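Local coordinates for protein putative ABC transporter (Thermobispora bispora, PDB 4PE6) that probably binds a small sugar or sugar-derived solute outside the cell membrane and delivers it to an ABC transporter for uptake, at residues S127-D130 / W131-A135; M187-G190 / A191-Q194; P312-R315 / E316-R319; Q321-A324 / I325-G329. All blocks are in the same frame, centred on the assembly; numbering follows the deposited sequence.

Contact 1. Residues S127-D130 / W131-A135. With LTH ((2R,3S)-2,3,4-trihydroxybutanoic acid), chain C.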
loop_
_atom_site.group_PDB
_atom_site.type_symbol
_atom_site.label_atom_id
_atom_site.label_comp_id
_atom_site.label_asym_id
_atom_site.label_seq_id
_atom_site.Cartn_x
_atom_site.Cartn_y
_atom_site.Cartn_z
ATOM N N SER A 127 4.580 -4.340 7.085
ATOM C CA SER A 127 4.335 -3.742 8.423
ATOM C C SER A 127 3.657 -2.375 8.305
ATOM O O SER A 127 4.306 -1.345 8.136
ATOM C CB SER A 127 5.604 -3.594 9.239
ATOM O OG SER A 127 5.306 -2.930 10.456
ATOM N N PHE A 128 2.344 -2.378 8.451
ATOM C CA PHE A 128 1.577 -1.141 8.444
ATOM C C PHE A 128 1.920 -0.290 9.651
ATOM O O PHE A 128 1.955 0.934 9.551
ATOM C CB PHE A 128 0.099 -1.448 8.322
ATOM C CG PHE A 128 -0.201 -2.363 7.183
ATOM C CD1 PHE A 128 0.159 -1.996 5.883
ATOM C CD2 PHE A 128 -0.759 -3.601 7.389
ATOM C CE1 PHE A 128 -0.073 -2.851 4.818
ATOM C CE2 PHE A 128 -1.003 -4.445 6.328
ATOM C CZ PHE A 128 -0.650 -4.079 5.046
ATOM N N VAL A 129 2.249 -0.942 10.765
ATOM C CA VAL A 129 2.696 -0.219 11.932
ATOM C C VAL A 129 3.974 0.570 11.649
ATOM O O VAL A 129 4.066 1.735 12.009
ATOM C CB VAL A 129 2.904 -1.144 13.136
ATOM C CG1 VAL A 129 3.565 -0.383 14.271
ATOM C CG2 VAL A 129 1.553 -1.701 13.595
ATOM N N ASP A 130 4.957 -0.058 11.018
ATOM C CA ASP A 130 6.197 0.648 10.704
ATOM C C ASP A 130 5.946 1.855 9.794
ATOM O O ASP A 130 6.490 2.930 10.023
ATOM C CB ASP A 130 7.205 -0.288 10.050
ATOM C CG ASP A 130 7.867 -1.231 11.048
ATOM O OD1 ASP A 130 7.609 -1.105 12.265
ATOM O OD2 ASP A 130 8.615 -2.110 10.597
ATOM N N TRP A 131 5.119 1.651 8.762
ATOM C CA TRP A 131 4.757 2.731 7.843
ATOM C C TRP A 131 4.158 3.880 8.613
ATOM O O TRP A 131 4.669 4.988 8.575
ATOM C CB TRP A 131 3.792 2.207 6.782
ATOM C CG TRP A 131 3.206 3.233 5.829
ATOM C CD1 TRP A 131 3.444 4.577 5.787
ATOM C CD2 TRP A 131 2.248 2.964 4.815
ATOM N NE1 TRP A 131 2.688 5.167 4.773
ATOM C CE2 TRP A 131 1.950 4.194 4.169
ATOM C CE3 TRP A 131 1.601 1.804 4.389
ATOM C CZ2 TRP A 131 1.034 4.293 3.120
ATOM C CZ3 TRP A 131 0.691 1.906 3.324
ATOM C CH2 TRP A 131 0.436 3.150 2.695
ATOM N N ALA A 132 3.081 3.615 9.347
ATOM C CA ALA A 132 2.444 4.693 10.109
ATOM C C ALA A 132 3.404 5.412 11.045
ATOM O O ALA A 132 3.279 6.615 11.244
ATOM C CB ALA A 132 1.220 4.177 10.872
ATOM N N THR A 133 4.370 4.680 11.629
ATOM C CA THR A 133 5.314 5.282 12.545
ATOM C C THR A 133 6.303 6.161 11.772
ATOM O O THR A 133 6.581 7.284 12.176
ATOM C CB THR A 133 6.045 4.191 13.382
ATOM O OG1 THR A 133 5.074 3.411 14.090
ATOM C CG2 THR A 133 7.023 4.812 14.411
ATOM N N TYR A 134 6.815 5.656 10.655
ATOM C CA TYR A 134 7.716 6.442 9.805
ATOM C C TYR A 134 7.039 7.679 9.202
ATOM O O TYR A 134 7.712 8.647 8.854
ATOM C CB TYR A 134 8.293 5.588 8.673
ATOM C CG TYR A 134 9.381 4.624 9.092
ATOM C CD1 TYR A 134 10.470 5.047 9.852
ATOM C CD2 TYR A 134 9.338 3.281 8.695
ATOM C CE1 TYR A 134 11.475 4.161 10.219
ATOM C CE2 TYR A 134 10.325 2.392 9.059
ATOM C CZ TYR A 134 11.391 2.834 9.819
ATOM O OH TYR A 134 12.365 1.952 10.176
ATOM N N ALA A 135 5.716 7.653 9.089
ATOM C CA ALA A 135 4.977 8.780 8.499
ATOM C C ALA A 135 4.678 9.829 9.554
ATOM O O ALA A 135 4.618 11.016 9.240
ATOM C CB ALA A 135 3.686 8.300 7.884
HETATM O O1 LTH C . -2.167 2.794 -0.524
HETATM C C1 LTH C . -2.907 1.748 -0.623
HETATM O O LTH C . -3.912 1.625 -1.356
HETATM C C2 LTH C . -2.483 0.478 0.155
HETATM O O2 LTH C . -3.450 -0.588 -0.022
HETATM C C3 LTH C . -2.363 0.740 1.642
HETATM O O3 LTH C . -3.610 1.205 2.154
HETATM C C4 LTH C . -2.005 -0.581 2.352
HETATM O O4 LTH C . -0.684 -0.947 1.876
#
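Phe128 and Trp131, one helical turn apart, meet with Trp131 CE3 at the edge of the Phe128 ring, near its plane, 4.3 Å from Phe128 CD1. The indole has LTH O4 at its own edge and in its plane, 3.5 Å from Trp131 CZ3, while the same hydroxyl approaches the phenyl ring obliquely, 3.6 Å from Phe128 CE1. Trp131 CG lies anti to the backbone N (chi1 174°), which swings the indole out from the helix so that its CZ3 edge reaches LTH while CE3 stays beside Phe128. Met164 of helix 159-173 packs against both rings, and Ser259 and Cys213 also touch the indole. On another side of the helix the Tyr134 ring lies obliquely against its own turn, CD2 3.2 Å from Asp130 O. The turn that carries these groups is the start of helix 128-142, N-capped by Ser127, whose OG accepts from Asp130 N at 2.9 Å. Ala132 N then bonds to Phe128 O at 2.9 Å and Tyr134 N to Asp130 O at 2.8 Å. Both rings thus meet LTH through carbon atoms, Trp131 at its edge and Phe128 obliquely, and probably shape the pocket wall, whereas Asp113, Ser259, Asn30 and Arg33 are hydrogen-bonded to the ligand.

Contact 2. Residues M187-G190 / A191-Q194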
loop_
_atom_site.group_PDB
_atom_site.type_symbol
_atom_site.label_atom_id
_atom_site.label_comp_id
_atom_site.label_asym_id
_atom_site.label_seq_id
_atom_site.Cartn_x
_atom_site.Cartn_y
_atom_site.Cartn_z
HETATM N N MSE A 187 -8.138 8.407 1.110
HETATM C CA MSE A 187 -8.043 7.153 0.318
HETATM C C MSE A 187 -6.652 6.912 -0.297
HETATM O O MSE A 187 -6.526 6.203 -1.282
HETATM C CB MSE A 187 -9.141 7.071 -0.772
HETATM C CG MSE A 187 -10.560 7.353 -0.283
HETATM SE SE MSE A 187 -11.206 6.028 1.038
HETATM C CE MSE A 187 -11.410 4.462 -0.116
ATOM N N CYS A 188 -5.606 7.456 0.331
ATOM C CA CYS A 188 -4.217 7.485 -0.222
ATOM C C CYS A 188 -4.190 7.959 -1.677
ATOM O O CYS A 188 -3.393 7.491 -2.489
ATOM C CB CYS A 188 -3.502 6.141 -0.102
ATOM S SG CYS A 188 -3.778 5.281 1.455
ATOM N N ASP A 189 -5.081 8.891 -1.983
ATOM C CA ASP A 189 -5.213 9.443 -3.331
ATOM C C ASP A 189 -5.007 10.944 -3.274
ATOM O O ASP A 189 -5.738 11.635 -2.594
ATOM C CB ASP A 189 -6.593 9.153 -3.891
ATOM C CG ASP A 189 -6.774 9.706 -5.290
ATOM O OD1 ASP A 189 -5.916 9.407 -6.140
ATOM O OD2 ASP A 189 -7.767 10.442 -5.545
ATOM N N GLY A 190 -4.019 11.445 -4.006
ATOM C CA GLY A 190 -3.691 12.871 -3.984
ATOM C C GLY A 190 -4.868 13.805 -4.245
ATOM O O GLY A 190 -5.112 14.744 -3.465
ATOM N N ALA A 191 -5.603 13.550 -5.317
ATOM C CA ALA A 191 -6.711 14.427 -5.703
ATOM C C ALA A 191 -7.832 14.400 -4.657
ATOM O O ALA A 191 -8.399 15.436 -4.325
ATOM C CB ALA A 191 -7.247 14.067 -7.078
ATOM N N THR A 192 -8.101 13.225 -4.094
ATOM C CA THR A 192 -9.111 13.106 -3.050
ATOM C C THR A 192 -8.688 13.858 -1.781
ATOM O O THR A 192 -9.462 14.643 -1.214
ATOM C CB THR A 192 -9.361 11.635 -2.707
ATOM O OG1 THR A 192 -9.754 10.947 -3.895
ATOM C CG2 THR A 192 -10.431 11.492 -1.661
ATOM N N ALA A 193 -7.470 13.587 -1.318
ATOM C CA ALA A 193 -6.879 14.317 -0.211
ATOM C C ALA A 193 -6.849 15.824 -0.463
ATOM O O ALA A 193 -7.170 16.603 0.418
ATOM C CB ALA A 193 -5.463 13.823 0.020
ATOM N N GLN A 194 -6.442 16.222 -1.676
ATOM C CA GLN A 194 -6.424 17.639 -2.045
ATOM C C GLN A 194 -7.762 18.293 -1.783
ATOM O O GLN A 194 -7.831 19.359 -1.162
ATOM C CB GLN A 194 -6.047 17.834 -3.512
ATOM C CG GLN A 194 -5.959 19.301 -3.947
ATOM C CD GLN A 194 -5.546 19.443 -5.399
ATOM O OE1 GLN A 194 -5.157 18.470 -6.047
ATOM N NE2 GLN A 194 -5.627 20.663 -5.920
HETATM O O HOH W 1 -4.955 11.658 -7.372
#
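Asp189, in an extended conformation, leads into a first helical turn in which Ala193 N reaches Asp189 O at 2.9 Å and almost straight (172°), and Gln194 N reaches Gly190 O at 2.7 Å. The Asp189 side chain crosses that of Thr192 at about a right angle. Its CG stands anti to the backbone N (chi1 180°), which turns the carboxylate back over the first turn. There OD2 is gripped twice: Thr192 OG1 donates to its anti lone pair at 2.6 Å, and Thr192 N comes from above the carboxylate plane, 51° out of it, at 3.2 Å. The other oxygen takes part through a water, which donates to Asp189 OD1 at 2.7 Å and accepts from Ala191 N at 2.9 Å, so one carboxylate serves two amides of the opening turn, one directly and one by a bridge. This is a side-chain N-cap, set where the loop after strand 178-185 enters helix 190-200, beside the ligand cleft of a type I periplasmic binding protein. A negative carboxylate here would probably be stabilised by the positive end of the helix dipole. Just before the cap, Met187 and Cys188 both adopt positive phi; Cys188 touches the ligand and is tied to Cys213 by a disulfide, while Met187 O accepts from Asn30 ND2, a ligand-binding side chain. Met187, present as selenomethionine, lies near the methyl branch of Thr192, its CG 4.4 Å from Thr192 CG2.

Contact 3. Residues P312-R315 / E316-R319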
loop_
_atom_site.group_PDB
_atom_site.type_symbol
_atom_site.label_atom_id
_atom_site.label_comp_id
_atom_site.label_asym_id
_atom_site.label_seq_id
_atom_site.Cartn_x
_atom_site.Cartn_y
_atom_site.Cartn_z
ATOM N N PRO A 312 11.432 -5.089 -6.845
ATOM C CA PRO A 312 11.356 -6.003 -7.985
ATOM C C PRO A 312 11.503 -7.469 -7.567
ATOM O O PRO A 312 12.596 -8.047 -7.651
ATOM C CB PRO A 312 12.526 -5.540 -8.875
ATOM C CG PRO A 312 13.538 -5.038 -7.893
ATOM C CD PRO A 312 12.759 -4.444 -6.744
ATOM N N TRP A 313 10.411 -8.072 -7.116
ATOM C CA TRP A 313 10.457 -9.467 -6.691
ATOM C C TRP A 313 10.592 -10.407 -7.876
ATOM O O TRP A 313 9.797 -10.367 -8.812
ATOM C CB TRP A 313 9.213 -9.836 -5.864
ATOM C CG TRP A 313 9.069 -8.985 -4.689
ATOM C CD1 TRP A 313 8.176 -7.976 -4.528
ATOM C CD2 TRP A 313 9.853 -9.030 -3.493
ATOM N NE1 TRP A 313 8.356 -7.379 -3.314
ATOM C CE2 TRP A 313 9.383 -8.006 -2.656
ATOM C CE3 TRP A 313 10.914 -9.835 -3.052
ATOM C CZ2 TRP A 313 9.917 -7.762 -1.395
ATOM C CZ3 TRP A 313 11.462 -9.587 -1.795
ATOM C CH2 TRP A 313 10.956 -8.563 -0.976
ATOM N N THR A 314 11.648 -11.203 -7.853
ATOM C CA THR A 314 11.773 -12.359 -8.707
ATOM C C THR A 314 11.321 -13.535 -7.856
ATOM O O THR A 314 11.205 -13.435 -6.636
ATOM C CB THR A 314 13.222 -12.580 -9.159
ATOM O OG1 THR A 314 14.076 -12.704 -8.009
ATOM C CG2 THR A 314 13.704 -11.411 -10.038
ATOM N N ARG A 315 11.063 -14.655 -8.503
ATOM C CA ARG A 315 10.749 -15.856 -7.780
ATOM C C ARG A 315 11.874 -16.197 -6.783
ATOM O O ARG A 315 11.607 -16.601 -5.645
ATOM C CB ARG A 315 10.509 -16.998 -8.761
ATOM C CG ARG A 315 9.676 -18.092 -8.152
ATOM C CD ARG A 315 9.334 -19.184 -9.144
ATOM N NE ARG A 315 8.348 -20.069 -8.544
ATOM C CZ ARG A 315 7.805 -21.124 -9.132
ATOM N NH1 ARG A 315 8.147 -21.467 -10.363
ATOM N NH2 ARG A 315 6.904 -21.835 -8.471
ATOM N N GLU A 316 13.124 -15.993 -7.196
ATOM C CA GLU A 316 14.264 -16.247 -6.317
ATOM C C GLU A 316 14.341 -15.284 -5.113
ATOM O O GLU A 316 14.564 -15.718 -3.973
ATOM C CB GLU A 316 15.586 -16.224 -7.124
ATOM C CG GLU A 316 16.648 -17.157 -6.563
ATOM C CD GLU A 316 16.110 -18.561 -6.291
ATOM O OE1 GLU A 316 15.665 -19.234 -7.252
ATOM O OE2 GLU A 316 16.111 -18.990 -5.110
ATOM N N LEU A 317 14.137 -13.987 -5.353
ATOM C CA LEU A 317 14.131 -13.020 -4.243
ATOM C C LEU A 317 12.974 -13.297 -3.296
ATOM O O LEU A 317 13.134 -13.204 -2.086
ATOM C CB LEU A 317 14.084 -11.565 -4.737
ATOM C CG LEU A 317 15.388 -11.041 -5.357
ATOM C CD1 LEU A 317 15.174 -9.647 -5.942
ATOM C CD2 LEU A 317 16.536 -11.025 -4.348
ATOM N N PHE A 318 11.820 -13.663 -3.850
ATOM C CA PHE A 318 10.689 -14.096 -3.027
ATOM C C PHE A 318 11.085 -15.226 -2.070
ATOM O O PHE A 318 10.898 -15.117 -0.862
ATOM C CB PHE A 318 9.511 -14.543 -3.891
ATOM C CG PHE A 318 8.463 -15.284 -3.120
ATOM C CD1 PHE A 318 7.593 -14.601 -2.303
ATOM C CD2 PHE A 318 8.383 -16.669 -3.179
ATOM C CE1 PHE A 318 6.646 -15.274 -1.550
ATOM C CE2 PHE A 318 7.438 -17.347 -2.435
ATOM C CZ PHE A 318 6.560 -16.650 -1.629
ATOM N N ARG A 319 11.637 -16.303 -2.629
ATOM C CA ARG A 319 12.052 -17.463 -1.841
ATOM C C ARG A 319 13.078 -17.112 -0.769
ATOM O O ARG A 319 12.999 -17.621 0.357
ATOM C CB ARG A 319 12.570 -18.586 -2.749
ATOM C CG ARG A 319 11.444 -19.361 -3.414
ATOM C CD ARG A 319 11.979 -20.352 -4.427
ATOM N NE ARG A 319 10.906 -21.062 -5.113
ATOM C CZ ARG A 319 11.099 -21.897 -6.127
ATOM N NH1 ARG A 319 12.320 -22.127 -6.581
ATOM N NH2 ARG A 319 10.063 -22.511 -6.688
#
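Arg315 and Arg319 lie one turn apart, their guanidinium planes 42° to each other, with Arg319 NH2 set over one face of the Arg315 group, offset toward its rim and 3.5 Å from Arg315 NE. Both side chains run extended from CG to NE but leave the helix differently: Arg315 CG is anti to its backbone N (chi1 -158°), whereas Arg319 CG lies beside its own. They converge on Asp273 OD1, with which the NH2 of each forms a salt bridge, and Arg315 NH2 also pairs with Glu276 OE2, so the two cations share an acidic site. Replacing Arg315 with alanine would probably cost Glu276 its close salt bridge, leaving it the long, weak pair with Arg319, and take one of the two arginines from Asp273. These residues belong to the first turns of helix 315-327, the last helix of the chain, which packs on helix 263-275 through Phe318 as well. Thr314 is its N-cap: chi1 of 57° puts OG1 in the crowded position between backbone N and carbonyl carbon, from which it accepts from Leu317 N at 3.0 Å. Thr314 O receives Phe318 N at 2.9 Å. Leu317 folds its side chain back over the cap, CG lying 3.4 Å from Thr314 OG1 and its CD1 branch 3.5 Å from Pro312 O. Trp313 crosses this leucine at about a right angle, CE3 4.0 Å from Leu317 CB; its ring is fixed by NE1 bonding to Asp260 and by an edge-to-face stack with Phe286.

Contact 4. Residues Q321-A324 / I325-G329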
loop_
_atom_site.group_PDB
_atom_site.type_symbol
_atom_site.label_atom_id
_atom_site.label_comp_id
_atom_site.label_asym_id
_atom_site.label_seq_id
_atom_site.Cartn_x
_atom_site.Cartn_y
_atom_site.Cartn_z
ATOM N N GLN A 321 13.337 -14.240 0.790
ATOM C CA GLN A 321 12.613 -13.557 1.869
ATOM C C GLN A 321 11.824 -14.542 2.713
ATOM O O GLN A 321 11.783 -14.403 3.933
ATOM C CB GLN A 321 11.677 -12.459 1.329
ATOM C CG GLN A 321 10.764 -11.825 2.383
ATOM C CD GLN A 321 11.462 -10.827 3.300
ATOM O OE1 GLN A 321 12.534 -10.314 2.982
ATOM N NE2 GLN A 321 10.835 -10.532 4.442
ATOM N N VAL A 322 11.211 -15.532 2.065
ATOM C CA VAL A 322 10.504 -16.589 2.793
ATOM C C VAL A 322 11.489 -17.341 3.697
ATOM O O VAL A 322 11.181 -17.626 4.847
ATOM C CB VAL A 322 9.774 -17.556 1.842
ATOM C CG1 VAL A 322 9.168 -18.715 2.610
ATOM C CG2 VAL A 322 8.670 -16.825 1.070
ATOM N N GLU A 323 12.679 -17.633 3.183
ATOM C CA GLU A 323 13.682 -18.330 3.983
ATOM C C GLU A 323 14.128 -17.509 5.175
ATOM O O GLU A 323 14.319 -18.057 6.258
ATOM C CB GLU A 323 14.875 -18.754 3.127
ATOM C CG GLU A 323 14.656 -20.107 2.475
ATOM C CD GLU A 323 14.608 -21.237 3.499
ATOM O OE1 GLU A 323 15.539 -21.337 4.330
ATOM O OE2 GLU A 323 13.637 -22.024 3.475
ATOM N N ALA A 324 14.294 -16.204 4.979
ATOM C CA ALA A 324 14.592 -15.293 6.079
ATOM C C ALA A 324 13.470 -15.258 7.114
ATOM O O ALA A 324 13.736 -15.178 8.306
ATOM C CB ALA A 324 14.879 -13.889 5.560
ATOM N N ILE A 325 12.223 -15.316 6.667
ATOM C CA ILE A 325 11.087 -15.330 7.584
ATOM C C ILE A 325 11.066 -16.632 8.387
ATOM O O ILE A 325 10.910 -16.601 9.590
ATOM C CB ILE A 325 9.743 -15.138 6.837
ATOM C CG1 ILE A 325 9.638 -13.708 6.299
ATOM C CG2 ILE A 325 8.556 -15.429 7.751
ATOM C CD1 ILE A 325 8.454 -13.473 5.368
ATOM N N LYS A 326 11.213 -17.770 7.711
ATOM C CA LYS A 326 11.156 -19.075 8.372
ATOM C C LYS A 326 12.273 -19.225 9.380
ATOM O O LYS A 326 12.058 -19.722 10.485
ATOM C CB LYS A 326 11.284 -20.215 7.358
ATOM C CG LYS A 326 10.029 -20.492 6.551
ATOM C CD LYS A 326 10.286 -21.602 5.548
ATOM C CE LYS A 326 8.997 -22.119 4.943
ATOM N NZ LYS A 326 9.183 -22.545 3.528
ATOM N N THR A 327 13.472 -18.811 8.987
ATOM C CA THR A 327 14.650 -18.952 9.833
ATOM C C THR A 327 14.827 -17.771 10.781
ATOM O O THR A 327 15.739 -17.773 11.591
ATOM C CB THR A 327 15.939 -19.098 8.994
ATOM O OG1 THR A 327 16.185 -17.892 8.259
ATOM C CG2 THR A 327 15.845 -20.302 8.034
ATOM N N GLY A 328 13.975 -16.757 10.674
ATOM C CA GLY A 328 14.118 -15.561 11.496
ATOM C C GLY A 328 15.367 -14.750 11.180
ATOM O O GLY A 328 15.793 -13.934 11.989
ATOM N N GLY A 329 15.946 -14.955 9.997
ATOM C CA GLY A 329 17.127 -14.206 9.560
ATOM C C GLY A 329 16.818 -12.756 9.212
ATOM O O GLY A 329 15.780 -12.215 9.601
#
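Thr327 grips Glu323 O twice, through its N at 3.0 Å and its OG1 at 2.7 Å, the two donors arriving from opposite faces of the carbonyl plane. The hydroxyl can do this because chi1 of 65° places OG1 between the backbone N and carbonyl carbon, folded back along the preceding turn. Away from this pair, Ile325 CG1 lies 3.9 Å from Gln321 NE2, with CD1 at the same amide nitrogen, and the two side chains cross obliquely. Val322 and Lys326 run side by side, pointing the same way, and the aliphatic CG1 of Val322 comes 3.9 Å from Lys326 NZ. That ammonium lies 4.5 Å from Glu323 OE2, too far for a salt bridge, and instead bonds to Asp279 O. Further out, Gln321 OE1 accepts from Val332 N and its NE2 donates weakly to Thr285 O, which holds the amide beside Ile325. Ile325 itself packs on Met284 and Phe286 of strand 283-290, and Val322 on Leu280 and Pro281. An alanine in place of Ile325 would probably open a gap against Met284 and Phe286 and leave the Gln321 amide with less apolar cover. At the end of helix 315-327 the chain turns at Gly328, whose phi is positive. Gly329 N makes a weak bond to Ala324 O at 2.8 Å, and Gly328 N a weak one to Ile325 O at 3.3 Å, the bonding pattern of a Schellman motif terminating a helix.

In the fold
Contacts 1 and 2 border the ligand cleft: contact 1 supplies Phe128 and Trp131 and contact 2 supplies Cys188, their centres 19 Å apart and nearest atoms about 5 Å apart without touching. Cys213, disulfide partner of Cys188, also packs on Trp131, so it links the two indirectly. Contacts 3 and 4 stand at the start and end of helix 315-327, centres 13 Å apart, and meet where Trp313 CZ3 lies 4.2 Å from Gln321 CB. Phe286 touches both. This pair does not line the pocket; the Trp313 side chain is about 12 Å from the ligand. Both lie across the chain's centre from contact 2, centres 31 and 36 Å away.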